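Local coordinates for COPII coat assembly protein SEC16 (Saccharomyces cerevisiae, PDB 3MZK) that takes part in initiating assembly of the COPII coat that forms transport vesicles at the endoplasmic reticulum, in selecting their cargo, and in autophagy, at residues 396-399 / 400-403; 337-340 / 341-345; 282-285 / 286-289; 223-227 / 228-232. All coordinates share one frame; numbering follows the deposited sequence.

How the contacts relate
From the N terminus, contact 4 (223-227/228-232) comes first; it is the one that closes a turn, linking helix 214-226 to helix 231-240. Contacts 3, 2 and 1 follow in series, each between successive turns of a single helix: 275-290, 330-344 and 394-409. None nests in or crosses another. Contacts 4 and 3 have centres about 15 Å apart and meet where Glu283 CG packs on Lys232 CA, 4.0 Å away. Contact 2 stands about 23 Å, centre to centre, from both contact 3 and contact 1, while contacts 1 and 4 lie on opposite sides of the chain's centre. All four belong to the elongated helical Sec23-binding domain of SEC16.

Contact 1 (396-399 / 400-403); sequences TINL and TREL
Thr396 O is gripped twice by Thr400: Thr400 N donates to Thr396 O over 3.0 Å, and Thr400 OG1 donates to Thr396 O over 2.8 Å, the two donors arriving from opposite faces of the carbonyl plane. This is the side-chain to backbone bond, four residues back, that threonine often makes within an alpha helix, here helix 394-409, and it depends on OG1 standing beside its own backbone N (chi1 -59°). One turn on, Arg401 NH2 donates to Asn398 OD1 over 3.3 Å; the bond is nearly straight and lies in the guanidinium plane, yet it meets the amide from above its carbonyl plane. A bend at chi3 (41°) folds the guanidinium back until one face rests over Asn398 O. Asn398 OD1 has a stronger partner in the backbone of another protein's chain, against which Arg401 also packs. Arg401 NH2 further makes a weak salt bridge with Glu402 OE2, 3.5 Å away. A leucine in place of Arg401 would probably leave Glu402 without this charge partner and remove one of the bonds to Asn398 OD1. Outward, Leu399 packs on helix 356-368, and Leu403 on helix 372-387. Leu399 CD2 also approaches Glu402 OE1 to 4.3 Å.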
loop_
_atom_site.group_PDB
_atom_site.type_symbol
_atom_site.label_atom_id
_atom_site.label_comp_id
_atom_site.label_asym_id
_atom_site.label_seq_id
_atom_site.Cartn_x
_atom_site.Cartn_y
_atom_site.Cartn_z
ATOM N N THR B 396 36.520 -13.963 8.441
ATOM C CA THR B 396 37.367 -12.992 9.112
ATOM C C THR B 396 38.782 -13.524 9.298
ATOM O O THR B 396 39.755 -12.835 8.999
ATOM C CB THR B 396 36.795 -12.620 10.484
ATOM O OG1 THR B 396 35.432 -12.201 10.339
ATOM C CG2 THR B 396 37.610 -11.500 11.118
ATOM N N ILE B 397 38.880 -14.758 9.788
ATOM C CA ILE B 397 40.159 -15.386 10.116
ATOM C C ILE B 397 41.042 -15.597 8.894
ATOM O O ILE B 397 42.239 -15.314 8.924
ATOM C CB ILE B 397 39.943 -16.738 10.806
ATOM C CG1 ILE B 397 39.134 -16.545 12.093
ATOM C CG2 ILE B 397 41.277 -17.404 11.092
ATOM C CD1 ILE B 397 38.479 -17.806 12.598
ATOM N N ASN B 398 40.443 -16.104 7.825
ATOM C CA ASN B 398 41.130 -16.271 6.552
ATOM C C ASN B 398 41.606 -14.961 5.931
ATOM O O ASN B 398 42.767 -14.846 5.534
ATOM C CB ASN B 398 40.238 -17.019 5.566
ATOM C CG ASN B 398 40.073 -18.473 5.932
ATOM O OD1 ASN B 398 40.984 -19.084 6.477
ATOM N ND2 ASN B 398 38.907 -19.036 5.645
ATOM N N LEU B 399 40.710 -13.978 5.846
ATOM C CA LEU B 399 41.071 -12.663 5.310
ATOM C C LEU B 399 42.243 -12.056 6.073
ATOM O O LEU B 399 43.109 -11.411 5.487
ATOM C CB LEU B 399 39.882 -11.700 5.354
ATOM C CG LEU B 399 38.741 -11.952 4.371
ATOM C CD1 LEU B 399 37.520 -11.129 4.758
ATOM C CD2 LEU B 399 39.184 -11.646 2.956
ATOM N N THR B 400 42.265 -12.263 7.382
ATOM C CA THR B 400 43.333 -11.718 8.201
ATOM C C THR B 400 44.669 -12.332 7.805
ATOM O O THR B 400 45.662 -11.629 7.612
ATOM C CB THR B 400 43.083 -11.969 9.690
ATOM O OG1 THR B 400 41.845 -11.360 10.066
ATOM C CG2 THR B 400 44.205 -11.370 10.519
ATOM N N ARG B 401 44.687 -13.652 7.684
ATOM C CA ARG B 401 45.900 -14.351 7.295
ATOM C C ARG B 401 46.354 -13.889 5.914
ATOM O O ARG B 401 47.498 -13.477 5.730
ATOM C CB ARG B 401 45.660 -15.860 7.301
ATOM C CG ARG B 401 46.809 -16.684 6.746
ATOM C CD ARG B 401 46.402 -18.141 6.627
ATOM N NE ARG B 401 45.041 -18.272 6.117
ATOM C CZ ARG B 401 44.715 -18.163 4.835
ATOM N NH1 ARG B 401 45.657 -17.926 3.929
ATOM N NH2 ARG B 401 43.450 -18.291 4.457
ATOM N N GLU B 402 45.438 -13.955 4.954
ATOM C CA GLU B 402 45.742 -13.620 3.571
ATOM C C GLU B 402 46.188 -12.174 3.446
ATOM O O GLU B 402 47.016 -11.835 2.601
ATOM C CB GLU B 402 44.524 -13.879 2.691
ATOM C CG GLU B 402 44.107 -15.338 2.664
ATOM C CD GLU B 402 42.809 -15.562 1.920
ATOM O OE1 GLU B 402 42.039 -14.588 1.740
ATOM O OE2 GLU B 402 42.559 -16.717 1.516
ATOM N N LEU B 403 45.641 -11.325 4.301
ATOM C CA LEU B 403 45.990 -9.919 4.287
ATOM C C LEU B 403 47.398 -9.740 4.828
ATOM O O LEU B 403 48.164 -8.928 4.317
ATOM C CB LEU B 403 44.989 -9.118 5.116
ATOM C CG LEU B 403 45.219 -7.611 5.183
ATOM C CD1 LEU B 403 45.274 -7.021 3.784
ATOM C CD2 LEU B 403 44.130 -6.955 6.021
#

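Contact 2 (337-340 / 341-345); sequences EIYE and YIFSY
Tyr339 and Phe343, one turn apart on helix 330-344, form an edge-to-face (T-shaped) pair with ring centroids 4.9 Å apart and planes at 63°. Phe343 supplies the edge: its CE2 stands over one face of the tyrosine ring, displaced toward the rim, 3.4 Å from Tyr339 CZ and 3.5 Å from Tyr339 OH. The two side chains converge because Tyr339 CG points away from its backbone N (chi1 -169°) while Phe343 CG stays beside its own N and leans back toward the preceding turn. On another side of the helix Ile338 CG2 meets Ile342 CD1 at 4.3 Å, an apolar contact one turn long.

The backbone fixes this spacing. Tyr341 N donates to Glu337 O over 2.9 Å, and Ile342 N to Ile338 O over 3.0 Å; the next two bonds, Phe343 N to Tyr339 O and Ser344 N to Glu340 O, are weak.

A second shell holds the polar ends. Tyr339 OH is hydrogen-bonded to Val306 O, which anchors the ring that receives the phenylalanine edge, and Glu340 forms a salt bridge with Lys359. Phe343 also meets the rings of Phe349 and Phe352. Ile338 and Tyr341 pack against helix 77-94, and Tyr339, Tyr341 and Ile342 against helix 101-111, so this part of helix 330-344 lies against both.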
loop_
_atom_site.group_PDB
_atom_site.type_symbol
_atom_site.label_atom_id
_atom_site.label_comp_id
_atom_site.label_asym_id
_atom_site.label_seq_id
_atom_site.Cartn_x
_atom_site.Cartn_y
_atom_site.Cartn_z
ATOM N N GLU B 337 34.582 -2.200 -6.954
ATOM C CA GLU B 337 34.872 -1.204 -5.923
ATOM C C GLU B 337 34.115 0.104 -6.148
ATOM O O GLU B 337 33.664 0.742 -5.197
ATOM C CB GLU B 337 36.371 -0.941 -5.792
ATOM C CG GLU B 337 36.692 0.025 -4.668
ATOM C CD GLU B 337 38.155 0.028 -4.292
ATOM O OE1 GLU B 337 38.913 -0.807 -4.828
ATOM O OE2 GLU B 337 38.543 0.869 -3.452
ATOM N N ILE B 338 33.976 0.496 -7.410
ATOM C CA ILE B 338 33.187 1.672 -7.762
ATOM C C ILE B 338 31.713 1.478 -7.403
ATOM O O ILE B 338 31.080 2.360 -6.811
ATOM C CB ILE B 338 33.318 1.998 -9.259
ATOM C CG1 ILE B 338 34.744 2.466 -9.564
ATOM C CG2 ILE B 338 32.287 3.047 -9.673
ATOM C CD1 ILE B 338 35.029 2.703 -11.031
ATOM N N TYR B 339 31.176 0.315 -7.759
ATOM C CA TYR B 339 29.802 -0.034 -7.425
ATOM C C TYR B 339 29.604 0.021 -5.915
ATOM O O TYR B 339 28.550 0.434 -5.435
ATOM C CB TYR B 339 29.472 -1.426 -7.963
ATOM C CG TYR B 339 28.012 -1.806 -7.907
ATOM C CD1 TYR B 339 27.039 -0.999 -8.491
ATOM C CD2 TYR B 339 27.605 -2.992 -7.299
ATOM C CE1 TYR B 339 25.694 -1.349 -8.452
ATOM C CE2 TYR B 339 26.264 -3.353 -7.257
ATOM C CZ TYR B 339 25.314 -2.526 -7.836
ATOM O OH TYR B 339 23.984 -2.874 -7.797
ATOM N N GLU B 340 30.625 -0.379 -5.165
ATOM C CA GLU B 340 30.549 -0.328 -3.708
ATOM C C GLU B 340 30.520 1.114 -3.221
ATOM O O GLU B 340 29.720 1.475 -2.354
ATOM C CB GLU B 340 31.731 -1.059 -3.079
ATOM C CG GLU B 340 31.695 -1.097 -1.564
ATOM C CD GLU B 340 32.957 -1.693 -0.973
ATOM O OE1 GLU B 340 34.058 -1.287 -1.402
ATOM O OE2 GLU B 340 32.852 -2.569 -0.087
ATOM N N TYR B 341 31.399 1.937 -3.783
ATOM C CA TYR B 341 31.453 3.347 -3.425
ATOM C C TYR B 341 30.090 4.004 -3.612
ATOM O O TYR B 341 29.666 4.807 -2.788
ATOM C CB TYR B 341 32.512 4.073 -4.253
ATOM C CG TYR B 341 32.691 5.527 -3.882
ATOM C CD1 TYR B 341 33.269 5.884 -2.671
ATOM C CD2 TYR B 341 32.288 6.543 -4.745
ATOM C CE1 TYR B 341 33.437 7.212 -2.324
ATOM C CE2 TYR B 341 32.456 7.876 -4.408
ATOM C CZ TYR B 341 33.031 8.202 -3.196
ATOM O OH TYR B 341 33.202 9.522 -2.850
ATOM N N ILE B 342 29.407 3.654 -4.696
ATOM C CA ILE B 342 28.094 4.224 -4.991
ATOM C C ILE B 342 27.082 3.904 -3.886
ATOM O O ILE B 342 26.314 4.770 -3.462
ATOM C CB ILE B 342 27.573 3.743 -6.359
ATOM C CG1 ILE B 342 28.427 4.331 -7.483
ATOM C CG2 ILE B 342 26.125 4.131 -6.549
ATOM C CD1 ILE B 342 28.147 3.727 -8.834
ATOM N N PHE B 343 27.095 2.661 -3.413
ATOM C CA PHE B 343 26.248 2.259 -2.295
ATOM C C PHE B 343 26.627 3.007 -1.028
ATOM O O PHE B 343 25.820 3.134 -0.112
ATOM C CB PHE B 343 26.390 0.760 -2.023
ATOM C CG PHE B 343 25.487 -0.104 -2.848
ATOM C CD1 PHE B 343 24.626 -1.003 -2.236
ATOM C CD2 PHE B 343 25.498 -0.025 -4.232
ATOM C CE1 PHE B 343 23.787 -1.810 -2.989
ATOM C CE2 PHE B 343 24.668 -0.828 -4.990
ATOM C CZ PHE B 343 23.810 -1.725 -4.365
ATOM N N SER B 344 27.865 3.486 -0.966
ATOM C CA SER B 344 28.391 4.048 0.273
ATOM C C SER B 344 27.751 5.385 0.614
ATOM O O SER B 344 27.733 5.794 1.772
ATOM C CB SER B 344 29.918 4.184 0.217
ATOM O OG SER B 344 30.304 5.328 -0.521
ATOM N N TYR B 345 27.232 6.071 -0.395
ATOM C CA TYR B 345 26.572 7.341 -0.139
ATOM C C TYR B 345 25.243 7.132 0.583
ATOM O O TYR B 345 24.730 8.041 1.235
ATOM C CB TYR B 345 26.446 8.178 -1.414
ATOM C CG TYR B 345 27.699 8.986 -1.677
ATOM C CD1 TYR B 345 28.138 9.929 -0.752
ATOM C CD2 TYR B 345 28.452 8.800 -2.831
ATOM C CE1 TYR B 345 29.283 10.669 -0.970
ATOM C CE2 TYR B 345 29.601 9.541 -3.060
ATOM C CZ TYR B 345 30.012 10.473 -2.123
ATOM O OH TYR B 345 31.152 11.217 -2.332
#

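Contact 3 (282-285 / 286-289); sequences IEFG and IFLT
Phe284 and Phe287 bring their rings together rim to rim, side by side and pointing the same way, with centroids 5.8 Å apart, planes only 20° from parallel and neither ring over the face of the other. The closest atoms are Phe284 CE2 and Phe287 CD2, at 3.5 Å. Each CG lies opposite its backbone N (chi1 -166° and 163°), which sends both rings off the same flank of helix 275-290. The same Phe284 CE2 touches Leu288 CG at 4.2 Å, while a separate apolar contact runs between Ile282 CG2 and Ile286 CD1, 4.3 Å apart.

Backbone hydrogen bonds carry the turns. Ile286 N is shared between Ile282 O, at 2.9 Å, and a weaker bond to Glu283 O; the latter carbonyl also accepts from Phe287 N, and Phe284 O accepts from Leu288 N.

One side-chain bond adds to these: Thr289 OG1 donates to Gly285 O over 3.0 Å, lying in the carbonyl plane. A valine at Thr289 would keep the branched shape but is likely to leave Gly285 O without this hydroxyl donor.

Around this buried stretch, Phe287 presses on helices 231-240 and 242-250 and makes an edge-to-face pair with Phe238. Phe284 reaches both helix 231-240 and helix 294-303, and Leu288 and Thr289 pack on helix 294-303, so helix 275-290 packs on helices 231-240 and 242-250 and on helix 294-303.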
loop_
_atom_site.group_PDB
_atom_site.type_symbol
_atom_site.label_atom_id
_atom_site.label_comp_id
_atom_site.label_asym_id
_atom_site.label_seq_id
_atom_site.Cartn_x
_atom_site.Cartn_y
_atom_site.Cartn_z
ATOM N N ILE B 282 15.649 -8.278 -12.227
ATOM C CA ILE B 282 16.237 -9.450 -11.606
ATOM C C ILE B 282 15.855 -10.733 -12.348
ATOM O O ILE B 282 16.722 -11.524 -12.711
ATOM C CB ILE B 282 15.855 -9.529 -10.135
ATOM C CG1 ILE B 282 16.320 -8.257 -9.424
ATOM C CG2 ILE B 282 16.461 -10.763 -9.499
ATOM C CD1 ILE B 282 15.898 -8.175 -7.978
ATOM N N GLU B 283 14.564 -10.933 -12.589
ATOM C CA GLU B 283 14.107 -12.097 -13.347
ATOM C C GLU B 283 14.823 -12.236 -14.688
ATOM O O GLU B 283 15.208 -13.333 -15.089
ATOM C CB GLU B 283 12.600 -12.023 -13.574
ATOM C CG GLU B 283 11.794 -12.382 -12.350
ATOM C CD GLU B 283 12.040 -13.805 -11.914
ATOM O OE1 GLU B 283 11.977 -14.703 -12.779
ATOM O OE2 GLU B 283 12.310 -14.026 -10.715
ATOM N N PHE B 284 14.994 -11.113 -15.375
ATOM C CA PHE B 284 15.617 -11.100 -16.691
ATOM C C PHE B 284 17.138 -11.224 -16.571
ATOM O O PHE B 284 17.798 -11.794 -17.443
ATOM C CB PHE B 284 15.241 -9.816 -17.438
ATOM C CG PHE B 284 15.553 -9.854 -18.905
ATOM C CD1 PHE B 284 15.760 -8.683 -19.610
ATOM C CD2 PHE B 284 15.624 -11.056 -19.582
ATOM C CE1 PHE B 284 16.044 -8.712 -20.963
ATOM C CE2 PHE B 284 15.908 -11.091 -20.930
ATOM C CZ PHE B 284 16.117 -9.917 -21.622
ATOM N N GLY B 285 17.689 -10.682 -15.487
ATOM C CA GLY B 285 19.107 -10.816 -15.200
ATOM C C GLY B 285 19.499 -12.244 -14.853
ATOM O O GLY B 285 20.668 -12.612 -14.940
ATOM N N ILE B 286 18.515 -13.044 -14.450
ATOM C CA ILE B 286 18.726 -14.455 -14.169
ATOM C C ILE B 286 18.741 -15.230 -15.475
ATOM O O ILE B 286 19.666 -15.987 -15.752
ATOM C CB ILE B 286 17.616 -15.019 -13.266
ATOM C CG1 ILE B 286 17.859 -14.614 -11.813
ATOM C CG2 ILE B 286 17.543 -16.530 -13.387
ATOM C CD1 ILE B 286 16.671 -14.836 -10.921
ATOM N N PHE B 287 17.708 -15.026 -16.281
ATOM C CA PHE B 287 17.625 -15.652 -17.590
ATOM C C PHE B 287 18.929 -15.496 -18.362
ATOM O O PHE B 287 19.449 -16.461 -18.920
ATOM C CB PHE B 287 16.468 -15.047 -18.385
ATOM C CG PHE B 287 16.531 -15.322 -19.856
ATOM C CD1 PHE B 287 16.086 -16.528 -20.367
ATOM C CD2 PHE B 287 17.026 -14.371 -20.732
ATOM C CE1 PHE B 287 16.140 -16.781 -21.721
ATOM C CE2 PHE B 287 17.083 -14.618 -22.087
ATOM C CZ PHE B 287 16.639 -15.824 -22.583
ATOM N N LEU B 288 19.454 -14.275 -18.389
ATOM C CA LEU B 288 20.666 -13.973 -19.143
ATOM C C LEU B 288 21.863 -14.757 -18.626
ATOM O O LEU B 288 22.706 -15.203 -19.405
ATOM C CB LEU B 288 20.966 -12.471 -19.106
ATOM C CG LEU B 288 19.966 -11.620 -19.888
ATOM C CD1 LEU B 288 20.202 -10.129 -19.652
ATOM C CD2 LEU B 288 20.033 -11.966 -21.368
ATOM N N THR B 289 21.935 -14.913 -17.309
ATOM C CA THR B 289 22.987 -15.700 -16.685
ATOM C C THR B 289 22.978 -17.125 -17.224
ATOM O O THR B 289 23.991 -17.620 -17.714
ATOM C CB THR B 289 22.830 -15.728 -15.163
ATOM O OG1 THR B 289 23.001 -14.403 -14.645
ATOM C CG2 THR B 289 23.867 -16.633 -14.549
#

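Contact 4 (223-227 / 228-232); sequences IFQVF and VGNSK
Gln225 O gathers the backbone donors that follow it in the chain. Asn230 N lies 3.0 Å from it and Val228 N 3.1 Å from it, approaching from opposite faces of the carbonyl plane, and Gly229 N adds a weak bond to the same oxygen. Gly229 N also bonds weakly to Val226 O, at 3.3 Å.

Side-chain polar contact is slighter. Gln225 bends at chi2 (-53°), bringing its amide across that of Asn230 with the planes 35° apart; Asn230 ND2 then donates weakly to Gln225 OE1 over 3.3 Å. The stronger bond of that ND2 goes to Lys191 O, so the asparagine joins the turn to helix 191-203.

A water bridges the two helices, 2.6 Å from Ser231 OG and bonded weakly to Val226 O.

Van der Waals contacts complete the turn: Val228 CG2 rests 3.4 Å from the carbonyl oxygen Phe224 O, and Val226 CG2 meets Ser231 CB at 4.3 Å. Outside it, Val226 and Phe227 pack on helix 275-290, while Phe224 and Phe227 also face Leu184 and Leu188 of the second subunit.

The pairing of Asn230 N with Gln225 O and of Gly229 N with Val226 O is a Schellman motif, with Gly229 at C-prime. Its positive phi (107°) reverses the chain, ending helix 214-226 in a short turn that joins it to helix 231-240, in a domain built of successive helices.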
loop_
_atom_site.group_PDB
_atom_site.type_symbol
_atom_site.label_atom_id
_atom_site.label_comp_id
_atom_site.label_asym_id
_atom_site.label_seq_id
_atom_site.Cartn_x
_atom_site.Cartn_y
_atom_site.Cartn_z
ATOM N N ILE B 223 6.441 -5.778 -22.520
ATOM C CA ILE B 223 6.222 -4.439 -21.974
ATOM C C ILE B 223 4.947 -4.354 -21.141
ATOM O O ILE B 223 4.942 -3.772 -20.057
ATOM C CB ILE B 223 6.141 -3.384 -23.087
ATOM C CG1 ILE B 223 7.461 -3.326 -23.854
ATOM C CG2 ILE B 223 5.834 -2.026 -22.501
ATOM C CD1 ILE B 223 7.476 -2.308 -24.959
ATOM N N PHE B 224 3.869 -4.937 -21.654
ATOM C CA PHE B 224 2.587 -4.911 -20.956
ATOM C C PHE B 224 2.573 -5.838 -19.745
ATOM O O PHE B 224 1.873 -5.579 -18.769
ATOM C CB PHE B 224 1.439 -5.252 -21.914
ATOM C CG PHE B 224 1.249 -4.243 -23.005
ATOM C CD1 PHE B 224 1.272 -2.885 -22.722
ATOM C CD2 PHE B 224 1.068 -4.646 -24.319
ATOM C CE1 PHE B 224 1.109 -1.949 -23.728
ATOM C CE2 PHE B 224 0.904 -3.712 -25.331
ATOM C CZ PHE B 224 0.925 -2.363 -25.034
ATOM N N GLN B 225 3.349 -6.915 -19.806
ATOM C CA GLN B 225 3.444 -7.837 -18.678
ATOM C C GLN B 225 4.167 -7.190 -17.510
ATOM O O GLN B 225 3.755 -7.327 -16.361
ATOM C CB GLN B 225 4.171 -9.120 -19.078
ATOM C CG GLN B 225 3.395 -10.006 -20.024
ATOM C CD GLN B 225 2.012 -10.321 -19.505
ATOM O OE1 GLN B 225 1.790 -10.386 -18.297
ATOM N NE2 GLN B 225 1.068 -10.509 -20.417
ATOM N N VAL B 226 5.249 -6.481 -17.812
ATOM C CA VAL B 226 6.089 -5.888 -16.780
ATOM C C VAL B 226 5.309 -4.908 -15.911
ATOM O O VAL B 226 5.393 -4.954 -14.683
ATOM C CB VAL B 226 7.319 -5.174 -17.392
ATOM C CG1 VAL B 226 8.045 -4.348 -16.336
ATOM C CG2 VAL B 226 8.256 -6.187 -18.044
ATOM N N PHE B 227 4.540 -4.031 -16.547
ATOM C CA PHE B 227 3.830 -2.995 -15.811
ATOM C C PHE B 227 2.500 -3.490 -15.254
ATOM O O PHE B 227 1.600 -2.708 -14.969
ATOM C CB PHE B 227 3.644 -1.760 -16.685
ATOM C CG PHE B 227 4.930 -1.074 -17.038
ATOM C CD1 PHE B 227 5.515 -0.176 -16.159
ATOM C CD2 PHE B 227 5.555 -1.328 -18.246
ATOM C CE1 PHE B 227 6.698 0.459 -16.480
ATOM C CE2 PHE B 227 6.742 -0.696 -18.575
ATOM C CZ PHE B 227 7.315 0.198 -17.689
ATOM N N VAL B 228 2.389 -4.800 -15.096
ATOM C CA VAL B 228 1.207 -5.406 -14.503
ATOM C C VAL B 228 1.617 -6.312 -13.345
ATOM O O VAL B 228 0.806 -6.644 -12.478
ATOM C CB VAL B 228 0.399 -6.188 -15.557
ATOM C CG1 VAL B 228 -0.427 -7.282 -14.912
ATOM C CG2 VAL B 228 -0.485 -5.235 -16.346
ATOM N N GLY B 229 2.892 -6.693 -13.331
ATOM C CA GLY B 229 3.437 -7.521 -12.272
ATOM C C GLY B 229 3.693 -8.946 -12.715
ATOM O O GLY B 229 3.978 -9.822 -11.897
ATOM N N ASN B 230 3.595 -9.181 -14.018
ATOM C CA ASN B 230 3.781 -10.516 -14.565
ATOM C C ASN B 230 5.131 -10.700 -15.240
ATOM O O ASN B 230 5.277 -11.545 -16.122
ATOM C CB ASN B 230 2.665 -10.853 -15.551
ATOM C CG ASN B 230 1.362 -11.185 -14.866
ATOM O OD1 ASN B 230 1.345 -11.839 -13.822
ATOM N ND2 ASN B 230 0.256 -10.741 -15.452
ATOM N N SER B 231 6.118 -9.911 -14.831
ATOM C CA SER B 231 7.460 -10.056 -15.380
ATOM C C SER B 231 8.009 -11.459 -15.117
ATOM O O SER B 231 8.661 -12.047 -15.977
ATOM C CB SER B 231 8.403 -8.979 -14.836
ATOM O OG SER B 231 8.351 -8.922 -13.425
ATOM N N LYS B 232 7.728 -12.000 -13.935
ATOM C CA LYS B 232 8.138 -13.362 -13.615
ATOM C C LYS B 232 7.557 -14.328 -14.637
ATOM O O LYS B 232 8.285 -15.086 -15.269
ATOM C CB LYS B 232 7.687 -13.752 -12.207
HETATM O O HOH W 1 6.866 -6.950 -12.491
#